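Local coordinates for binding domain (Hc) of Paraclostridial Mosquitocidal Protein 1 (PDB 6HOX), which targets host nerve cells as the receptor-binding part of a botulinum-like neurotoxin directed specifically against Anopheles mosquitoes, at residues 136-146 and 189-199. Residues are numbered along the deposited sequence; the frame is centred on the assembly and turned at random.
Sequences MKDRFGKIIDI and DSKSINELRGI
The carboxylate of D138 carries the polar side of this contact: OD2 takes the backbone N-H of R197 on its anti lone pair, 2.7 Å from OD2 to N and nearly straight at 173°. A water bridges the same OD2 to the carbonyl O of E195, donating to both. The other oxygen, OD1, turns back on its own hairpin and accepts F140 N and K142 N from opposite faces of the carboxylate plane; the first makes an Asx turn. With CG between the backbone N and the carbonyl carbon (chi1 78°), D138 can serve its own type I turn with one oxygen and R197 with the other, which should hold the carboxylate firmly. A weak bond from R139 N to G198 O, 3.2 Å, adds a backbone link beside it.

Both segments belong to the concanavalin-like N-terminal half of the receptor-binding domain, a β-sandwich. Strands 131-137 and 143-147 form a hairpin of one sheet, while strand 186-192 lies at an edge of the other. Its end, 189-192, runs almost antiparallel to 143-146 (169°), with the axes of these two short segments too far apart for backbone pairing.

Apolar side chains fill the gap. L196 divides its branches: CD2 lies 3.7 Å from M136 CB, and CD1 lies against K142 CG, modelled closer than usual and doubtful in detail. I144 sends CD1 against I193 CG2 (3.5 Å), which the methyl of M136 also meets; C179 and V173 close around M136 and I193. Farther along, I146 CG1 rests on the K191 aliphatic chain and its CG2 on D189 CB.

On the exposed side, K142 NZ and E195 OE1 form only a long salt bridge, 4.0 Å, and the F140 ring turns its edge to R197 CB while F140 CZ sits over the centre of the R139 guanidinium.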
ATOM      1  N   MET A 136     -16.734 -16.205 -11.393  1.00 25.23           N
ATOM      2  CA  MET A 136     -16.737 -17.128 -12.518  1.00 25.92           C
ATOM      3  C   MET A 136     -18.186 -17.546 -12.822  1.00 27.63           C
ATOM      4  O   MET A 136     -18.978 -17.789 -11.899  1.00 25.85           O
ATOM      5  CB  MET A 136     -15.909 -18.375 -12.191  1.00 26.92           C
ATOM      6  CG  MET A 136     -14.413 -18.088 -12.127  1.00 28.46           C
ATOM      7  SD  MET A 136     -13.430 -19.477 -11.543  1.00 31.67           S
ATOM      8  CE  MET A 136     -14.093 -19.618  -9.900  1.00 28.43           C
ATOM      9  N   LYS A 137     -18.531 -17.595 -14.114  1.00 27.47           N
ATOM     10  CA  LYS A 137     -19.817 -18.117 -14.564  1.00 28.43           C
ATOM     11  C   LYS A 137     -19.581 -19.039 -15.762  1.00 27.48           C
ATOM     12  O   LYS A 137     -18.919 -18.666 -16.713  1.00 26.90           O
ATOM     13  CB  LYS A 137     -20.775 -16.978 -14.912  1.00 30.29           C
ATOM     14  CG  LYS A 137     -22.187 -17.424 -15.263  1.00 32.90           C
ATOM     15  CD  LYS A 137     -22.895 -16.527 -16.240  1.00 37.04           C
ATOM     16  CE  LYS A 137     -23.567 -15.328 -15.618  1.00 38.20           C
ATOM     17  NZ  LYS A 137     -24.445 -14.678 -16.619  1.00 41.03           N
ATOM     18  N   ASP A 138     -20.112 -20.261 -15.694  1.00 26.14           N
ATOM     19  CA  ASP A 138     -19.885 -21.234 -16.749  1.00 27.77           C
ATOM     20  C   ASP A 138     -21.060 -21.171 -17.741  1.00 27.44           C
ATOM     21  O   ASP A 138     -21.986 -20.378 -17.599  1.00 25.57           O
ATOM     22  CB  ASP A 138     -19.586 -22.617 -16.153  1.00 28.36           C
ATOM     23  CG  ASP A 138     -20.791 -23.376 -15.661  1.00 27.98           C
ATOM     24  OD1 ASP A 138     -21.920 -22.840 -15.814  1.00 28.47           O
ATOM     25  OD2 ASP A 138     -20.585 -24.504 -15.122  1.00 29.25           O
ATOM     26  N   ARG A 139     -20.994 -22.012 -18.763  1.00 28.79           N
ATOM     27  CA  ARG A 139     -21.905 -21.968 -19.883  1.00 34.25           C
ATOM     28  C   ARG A 139     -23.298 -22.496 -19.515  1.00 35.79           C
ATOM     29  O   ARG A 139     -24.206 -22.383 -20.342  1.00 34.51           O
ATOM     30  CB  ARG A 139     -21.320 -22.759 -21.058  1.00 38.06           C
ATOM     31  CG  ARG A 139     -21.152 -24.247 -20.797  1.00 43.52           C
ATOM     32  CD  ARG A 139     -19.926 -24.812 -21.499  1.00 49.62           C
ATOM     33  NE  ARG A 139     -19.732 -26.227 -21.205  1.00 56.87           N
ATOM     34  CZ  ARG A 139     -20.415 -27.216 -21.780  1.00 60.02           C
ATOM     35  NH1 ARG A 139     -21.353 -26.941 -22.669  1.00 61.21           N
ATOM     36  NH2 ARG A 139     -20.166 -28.473 -21.460  1.00 60.95           N
ATOM     37  N   PHE A 140     -23.480 -23.050 -18.304  1.00 33.73           N
ATOM     38  CA  PHE A 140     -24.828 -23.446 -17.807  1.00 37.45           C
ATOM     39  C   PHE A 140     -25.417 -22.381 -16.868  1.00 35.38           C
ATOM     40  O   PHE A 140     -26.531 -22.536 -16.348  1.00 35.99           O
ATOM     41  CB  PHE A 140     -24.764 -24.824 -17.142  1.00 40.59           C
ATOM     42  CG  PHE A 140     -24.113 -25.883 -18.003  1.00 47.93           C
ATOM     43  CD1 PHE A 140     -24.801 -26.456 -19.067  1.00 51.92           C
ATOM     44  CD2 PHE A 140     -22.808 -26.289 -17.769  1.00 50.35           C
ATOM     45  CE1 PHE A 140     -24.206 -27.422 -19.865  1.00 53.15           C
ATOM     46  CE2 PHE A 140     -22.208 -27.245 -18.577  1.00 57.12           C
ATOM     47  CZ  PHE A 140     -22.908 -27.813 -19.622  1.00 57.22           C
ATOM     48  N   GLY A 141     -24.682 -21.287 -16.649  1.00 30.81           N
ATOM     49  CA  GLY A 141     -25.116 -20.243 -15.753  1.00 28.26           C
ATOM     50  C   GLY A 141     -24.733 -20.514 -14.305  1.00 27.48           C
ATOM     51  O   GLY A 141     -25.153 -19.795 -13.429  1.00 27.98           O
ATOM     52  N   LYS A 142     -23.901 -21.525 -14.065  1.00 27.60           N
ATOM     53  CA  LYS A 142     -23.406 -21.840 -12.714  1.00 30.47           C
ATOM     54  C   LYS A 142     -22.452 -20.716 -12.295  1.00 28.65           C
ATOM     55  O   LYS A 142     -21.580 -20.357 -13.075  1.00 28.91           O
ATOM     56  CB  LYS A 142     -22.665 -23.179 -12.730  1.00 30.97           C
ATOM     57  CG  LYS A 142     -22.155 -23.687 -11.390  1.00 34.16           C
ATOM     58  CD  LYS A 142     -23.126 -24.586 -10.693  1.00 33.48           C
ATOM     59  CE  LYS A 142     -23.379 -25.876 -11.434  1.00 32.97           C
ATOM     60  NZ  LYS A 142     -24.332 -26.703 -10.675  1.00 34.79           N
ATOM     61  N   ILE A 143     -22.641 -20.165 -11.088  1.00 27.51           N
ATOM     62  CA  ILE A 143     -21.881 -19.007 -10.639  1.00 27.84           C
ATOM     63  C   ILE A 143     -21.101 -19.361  -9.369  1.00 29.62           C
ATOM     64  O   ILE A 143     -21.639 -20.001  -8.470  1.00 27.86           O
ATOM     65  CB  ILE A 143     -22.814 -17.805 -10.419  1.00 29.23           C
ATOM     66  CG1 ILE A 143     -23.325 -17.269 -11.761  1.00 31.34           C
ATOM     67  CG2 ILE A 143     -22.106 -16.734  -9.593  1.00 31.35           C
ATOM     68  CD1 ILE A 143     -24.443 -16.249 -11.653  1.00 33.26           C
ATOM     69  N   ILE A 144     -19.829 -18.947  -9.329  1.00 30.81           N
ATOM     70  CA  ILE A 144     -19.005 -18.947  -8.125  1.00 32.21           C
ATOM     71  C   ILE A 144     -18.325 -17.583  -8.029  1.00 32.75           C
ATOM     72  O   ILE A 144     -17.733 -17.118  -8.985  1.00 33.65           O
ATOM     73  CB  ILE A 144     -18.025 -20.133  -8.148  1.00 36.22           C
ATOM     74  CG1 ILE A 144     -18.750 -21.394  -7.668  1.00 37.30           C
ATOM     75  CG2 ILE A 144     -16.770 -19.860  -7.326  1.00 38.39           C
ATOM     76  CD1 ILE A 144     -18.062 -22.665  -8.029  1.00 42.13           C
ATOM     77  N   ASP A 145     -18.460 -16.933  -6.872  1.00 32.74           N
ATOM     78  CA  ASP A 145     -17.779 -15.702  -6.635  1.00 31.43           C
ATOM     79  C   ASP A 145     -17.139 -15.701  -5.236  1.00 30.98           C
ATOM     80  O   ASP A 145     -17.530 -16.456  -4.326  1.00 26.07           O
ATOM     81  CB  ASP A 145     -18.693 -14.499  -6.902  1.00 33.96           C
ATOM     82  CG  ASP A 145     -20.086 -14.631  -6.336  1.00 37.94           C
ATOM     83  OD1 ASP A 145     -20.217 -15.291  -5.295  1.00 41.65           O
ATOM     84  OD2 ASP A 145     -21.024 -14.075  -6.945  1.00 38.49           O
ATOM     85  N   ILE A 146     -16.090 -14.879  -5.115  1.00 27.26           N
ATOM     86  CA  ILE A 146     -15.511 -14.521  -3.860  1.00 28.04           C
ATOM     87  C   ILE A 146     -15.733 -13.010  -3.719  1.00 29.84           C
ATOM     88  O   ILE A 146     -15.412 -12.232  -4.617  1.00 28.40           O
ATOM     89  CB  ILE A 146     -14.031 -14.951  -3.781  1.00 25.89           C
ATOM     90  CG1 ILE A 146     -13.900 -16.469  -3.893  1.00 26.52           C
ATOM     91  CG2 ILE A 146     -13.370 -14.426  -2.507  1.00 27.82           C
ATOM     92  CD1 ILE A 146     -12.485 -16.975  -4.015  1.00 26.08           C
ATOM     93  N   ASP A 189      -9.806 -16.253   1.194  1.00 26.65           N
ATOM     94  CA  ASP A 189     -11.032 -17.007   0.959  1.00 27.44           C
ATOM     95  C   ASP A 189     -10.781 -18.059  -0.125  1.00 27.64           C
ATOM     96  O   ASP A 189      -9.791 -17.973  -0.886  1.00 27.99           O
ATOM     97  CB  ASP A 189     -12.177 -16.069   0.571  1.00 27.05           C
ATOM     98  CG  ASP A 189     -13.556 -16.584   0.934  1.00 28.59           C
ATOM     99  OD1 ASP A 189     -13.656 -17.730   1.387  1.00 27.80           O
ATOM    100  OD2 ASP A 189     -14.514 -15.831   0.745  1.00 33.61           O
ATOM    101  N   SER A 190     -11.681 -19.048  -0.173  1.00 27.81           N
ATOM    102  CA  SER A 190     -11.650 -20.070  -1.178  1.00 30.84           C
ATOM    103  C   SER A 190     -13.047 -20.700  -1.355  1.00 29.72           C
ATOM    104  O   SER A 190     -13.880 -20.700  -0.449  1.00 30.72           O
ATOM    105  CB  SER A 190     -10.614 -21.096  -0.836  1.00 30.67           C
ATOM    106  OG  SER A 190     -11.139 -21.960   0.131  1.00 36.61           O
ATOM    107  N   LYS A 191     -13.289 -21.207  -2.566  1.00 27.73           N
ATOM    108  CA  LYS A 191     -14.535 -21.817  -2.953  1.00 27.08           C
ATOM    109  C   LYS A 191     -14.244 -23.103  -3.731  1.00 27.19           C
ATOM    110  O   LYS A 191     -13.259 -23.175  -4.457  1.00 25.51           O
ATOM    111  CB  LYS A 191     -15.323 -20.858  -3.843  1.00 27.20           C
ATOM    112  CG  LYS A 191     -15.684 -19.530  -3.217  1.00 29.35           C
ATOM    113  CD  LYS A 191     -16.726 -19.597  -2.117  1.00 28.08           C
ATOM    114  CE  LYS A 191     -16.949 -18.220  -1.551  1.00 29.17           C
ATOM    115  NZ  LYS A 191     -17.683 -18.238  -0.274  1.00 31.65           N
ATOM    116  N   SER A 192     -15.108 -24.111  -3.563  1.00 28.46           N
ATOM    117  CA  SER A 192     -15.089 -25.299  -4.362  1.00 31.00           C
ATOM    118  C   SER A 192     -15.654 -24.968  -5.742  1.00 29.07           C
ATOM    119  O   SER A 192     -16.724 -24.373  -5.835  1.00 29.60           O
ATOM    120  CB  SER A 192     -15.885 -26.405  -3.713  1.00 35.50           C
ATOM    121  OG  SER A 192     -15.407 -26.657  -2.396  1.00 42.51           O
ATOM    122  N   ILE A 193     -14.954 -25.382  -6.797  1.00 29.47           N
ATOM    123  CA  ILE A 193     -15.446 -25.153  -8.165  1.00 31.07           C
ATOM    124  C   ILE A 193     -15.568 -26.483  -8.932  1.00 30.51           C
ATOM    125  O   ILE A 193     -15.657 -26.481 -10.163  1.00 29.60           O
ATOM    126  CB  ILE A 193     -14.560 -24.107  -8.874  1.00 31.39           C
ATOM    127  CG1 ILE A 193     -13.143 -24.614  -9.133  1.00 32.33           C
ATOM    128  CG2 ILE A 193     -14.531 -22.808  -8.080  1.00 32.57           C
ATOM    129  CD1 ILE A 193     -12.400 -23.775 -10.147  1.00 35.68           C
ATOM    130  N   ASN A 194     -15.657 -27.596  -8.194  1.00 30.19           N
ATOM    131  CA  ASN A 194     -15.932 -28.928  -8.758  1.00 32.30           C
ATOM    132  C   ASN A 194     -17.269 -28.952  -9.525  1.00 31.05           C
ATOM    133  O   ASN A 194     -17.420 -29.763 -10.431  1.00 32.40           O
ATOM    134  CB  ASN A 194     -15.858 -30.024  -7.685  1.00 34.21           C
ATOM    135  CG  ASN A 194     -16.949 -29.951  -6.641  1.00 37.97           C
ATOM    136  OD1 ASN A 194     -17.007 -29.017  -5.845  1.00 45.18           O
ATOM    137  ND2 ASN A 194     -17.818 -30.949  -6.623  1.00 40.75           N
ATOM    138  N   GLU A 195     -18.201 -28.037  -9.226  1.00 28.58           N
ATOM    139  CA  GLU A 195     -19.532 -28.004  -9.906  1.00 31.15           C
ATOM    140  C   GLU A 195     -19.482 -27.201 -11.215  1.00 32.94           C
ATOM    141  O   GLU A 195     -20.408 -27.260 -12.016  1.00 31.24           O
ATOM    142  CB  GLU A 195     -20.584 -27.399  -8.985  1.00 28.94           C
ATOM    143  CG  GLU A 195     -20.852 -28.246  -7.756  1.00 28.88           C
ATOM    144  CD  GLU A 195     -21.595 -29.547  -8.034  1.00 30.99           C
ATOM    145  OE1 GLU A 195     -22.166 -29.667  -9.128  1.00 30.12           O
ATOM    146  OE2 GLU A 195     -21.629 -30.435  -7.127  1.00 30.85           O
ATOM    147  N   LEU A 196     -18.391 -26.463 -11.425  1.00 33.44           N
ATOM    148  CA  LEU A 196     -18.289 -25.516 -12.511  1.00 37.69           C
ATOM    149  C   LEU A 196     -17.774 -26.256 -13.746  1.00 36.87           C
ATOM    150  O   LEU A 196     -16.892 -27.078 -13.644  1.00 34.41           O
ATOM    151  CB  LEU A 196     -17.322 -24.403 -12.093  1.00 40.01           C
ATOM    152  CG  LEU A 196     -17.714 -22.985 -12.494  1.00 43.87           C
ATOM    153  CD1 LEU A 196     -19.118 -22.654 -12.023  1.00 45.09           C
ATOM    154  CD2 LEU A 196     -16.715 -21.983 -11.927  1.00 47.58           C
ATOM    155  N   ARG A 197     -18.342 -25.953 -14.910  1.00 37.83           N
ATOM    156  CA  ARG A 197     -17.795 -26.463 -16.137  1.00 41.77           C
ATOM    157  C   ARG A 197     -16.985 -25.329 -16.779  1.00 42.03           C
ATOM    158  O   ARG A 197     -16.233 -24.612 -16.071  1.00 45.71           O
ATOM    159  CB  ARG A 197     -18.925 -27.127 -16.926  1.00 43.94           C
ATOM    160  CG  ARG A 197     -19.519 -28.329 -16.197  1.00 48.99           C
ATOM    161  CD  ARG A 197     -18.458 -29.372 -15.832  1.00 51.71           C
ATOM    162  NE  ARG A 197     -18.957 -30.528 -15.088  1.00 53.33           N
ATOM    163  CZ  ARG A 197     -18.727 -30.768 -13.794  1.00 55.48           C
ATOM    164  NH1 ARG A 197     -17.964 -29.957 -13.076  1.00 53.65           N
ATOM    165  NH2 ARG A 197     -19.272 -31.825 -13.220  1.00 51.74           N
ATOM    166  N   GLY A 198     -17.093 -25.186 -18.094  1.00 37.40           N
ATOM    167  CA  GLY A 198     -16.210 -24.299 -18.844  1.00 35.94           C
ATOM    168  C   GLY A 198     -16.624 -22.844 -18.706  1.00 32.56           C
ATOM    169  O   GLY A 198     -17.807 -22.519 -18.711  1.00 32.66           O
ATOM    170  N   ILE A 199     -15.626 -21.964 -18.600  1.00 33.41           N
ATOM    171  CA  ILE A 199     -15.841 -20.521 -18.554  1.00 30.79           C
ATOM    172  C   ILE A 199     -15.158 -19.852 -19.756  1.00 31.83           C
ATOM    173  O   ILE A 199     -15.187 -18.637 -19.870  1.00 29.17           O
ATOM    174  CB  ILE A 199     -15.345 -19.932 -17.222  1.00 29.64           C
ATOM    175  CG1 ILE A 199     -13.826 -20.027 -17.050  1.00 32.38           C
ATOM    176  CG2 ILE A 199     -16.083 -20.552 -16.053  1.00 27.78           C
ATOM    177  CD1 ILE A 199     -13.284 -19.048 -16.024  1.00 32.51           C
TER
HETATM  178  O   HOH W   1     -21.833 -26.503 -14.442  1.00 29.36           O